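Local atomic coordinates of probable M18 family aminopeptidase 1 (Thermotoga maritima, PDB entry 2GLF), a protein that probably acts as a metal-dependent aminopeptidase, removing residues from the N-terminal end of peptides at a two-metal site. Residues 243-246 / 247-250. Numbering follows the deposited sequence.
Sequences IGAY and GQDD. With MN (manganese (II) ion), chain F; MN (manganese (II) ion), chain E.
Strand 242-245 ends at Ala245, and the chain turns through Tyr246 and Gly247 into helix 248-263, with Gly247 as the N-cap residue at a positive phi of 76°, a conformation glycine adopts readily. This strand-to-helix corner belongs to the catalytic domain of this M18-family peptidase and delivers Asp249 to the two-metal centre. The Tyr246 ring carries on beyond the end of the strand and lies flat against Gly247: chi1 of 160° sets CG beside the carbonyl carbon, so the ring follows the chain into Gly247, whose CA lies over one face in a CH-pi contact, 4.0 Å from the ring centroid and 11° off the normal. The far end of the ring is held by a hydrogen bond from its OH to the carbonyl of Pro96. Gln248 runs back along the strand, its CG packing 4.0 Å from CB of Ala245. Extended beyond CG, its chain carries the terminal amide to the CG2 methyl of Ile243, whose side chain it crosses at about a right angle; helix 13-29 covers Ile243 with Ser20, Tyr23 and Met24. The Asp249 carboxylate bridges the metals: OD2 of Asp249 binds the chain F manganese at 2.4 Å, alongside Glu279 and His425, and OD1 of Asp249 binds the chain E manganese at 2.3 Å, alongside Asp326, His92 and a water.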
loop_
_atom_site.group_PDB
_atom_site.type_symbol
_atom_site.label_atom_id
_atom_site.label_comp_id
_atom_site.label_asym_id
_atom_site.label_seq_id
_atom_site.Cartn_x
_atom_site.Cartn_y
_atom_site.Cartn_z
ATOM N N ILE A 243 -6.065 23.039 -40.419
ATOM C CA ILE A 243 -6.637 21.957 -41.214
ATOM C C ILE A 243 -6.748 20.721 -40.335
ATOM O O ILE A 243 -5.748 20.238 -39.795
ATOM C CB ILE A 243 -5.773 21.572 -42.431
ATOM C CG1 ILE A 243 -5.690 22.731 -43.425
ATOM C CG2 ILE A 243 -6.391 20.368 -43.125
ATOM C CD1 ILE A 243 -4.723 22.480 -44.575
ATOM N N GLY A 244 -7.968 20.217 -40.186
ATOM C CA GLY A 244 -8.172 19.029 -39.386
ATOM C C GLY A 244 -8.445 17.858 -40.301
ATOM O O GLY A 244 -9.281 17.953 -41.197
ATOM N N ALA A 245 -7.736 16.755 -40.097
ATOM C CA ALA A 245 -7.936 15.575 -40.926
ATOM C C ALA A 245 -7.228 14.360 -40.366
ATOM O O ALA A 245 -6.273 14.473 -39.591
ATOM C CB ALA A 245 -7.453 15.840 -42.340
ATOM N N TYR A 246 -7.702 13.192 -40.773
ATOM C CA TYR A 246 -7.108 11.946 -40.337
ATOM C C TYR A 246 -5.918 11.581 -41.200
ATOM O O TYR A 246 -5.931 11.778 -42.416
ATOM C CB TYR A 246 -8.121 10.808 -40.423
ATOM C CG TYR A 246 -7.477 9.442 -40.447
ATOM C CD1 TYR A 246 -6.987 8.862 -39.284
ATOM C CD2 TYR A 246 -7.318 8.751 -41.644
ATOM C CE1 TYR A 246 -6.359 7.633 -39.306
ATOM C CE2 TYR A 246 -6.688 7.522 -41.681
ATOM C CZ TYR A 246 -6.210 6.965 -40.505
ATOM O OH TYR A 246 -5.599 5.726 -40.526
ATOM N N GLY A 247 -4.892 11.040 -40.555
ATOM C CA GLY A 247 -3.716 10.591 -41.268
ATOM C C GLY A 247 -2.794 11.681 -41.731
ATOM O O GLY A 247 -1.940 11.444 -42.588
ATOM N N GLN A 248 -2.953 12.880 -41.188
ATOM C CA GLN A 248 -2.064 13.954 -41.586
ATOM C C GLN A 248 -0.654 13.558 -41.194
ATOM O O GLN A 248 0.319 14.100 -41.724
ATOM C CB GLN A 248 -2.452 15.269 -40.919
ATOM C CG GLN A 248 -3.486 16.031 -41.716
ATOM C CD GLN A 248 -3.788 17.385 -41.132
ATOM O OE1 GLN A 248 -4.368 17.492 -40.050
ATOM N NE2 GLN A 248 -3.391 18.435 -41.844
ATOM N N ASP A 249 -0.544 12.597 -40.276
ATOM C CA ASP A 249 0.770 12.141 -39.857
ATOM C C ASP A 249 1.475 11.578 -41.076
ATOM O O ASP A 249 1.311 10.412 -41.444
ATOM C CB ASP A 249 0.703 11.068 -38.778
ATOM C CG ASP A 249 2.089 10.726 -38.210
ATOM O OD1 ASP A 249 3.075 10.708 -38.981
ATOM O OD2 ASP A 249 2.195 10.453 -36.995
ATOM N N ASP A 250 2.229 12.476 -41.697
ATOM C CA ASP A 250 3.054 12.250 -42.865
ATOM C C ASP A 250 2.474 12.250 -44.257
ATOM O O ASP A 250 3.231 12.304 -45.224
ATOM C CB ASP A 250 3.916 11.024 -42.677
ATOM C CG ASP A 250 5.354 11.327 -42.960
ATOM O OD1 ASP A 250 5.803 12.410 -42.525
ATOM O OD2 ASP A 250 6.028 10.510 -43.612
HETATM MN MN MN F . 3.370 8.403 -36.505
HETATM MN MN MN E . 5.269 10.003 -38.744
HETATM O O HOH W 1 5.241 11.745 -37.153
#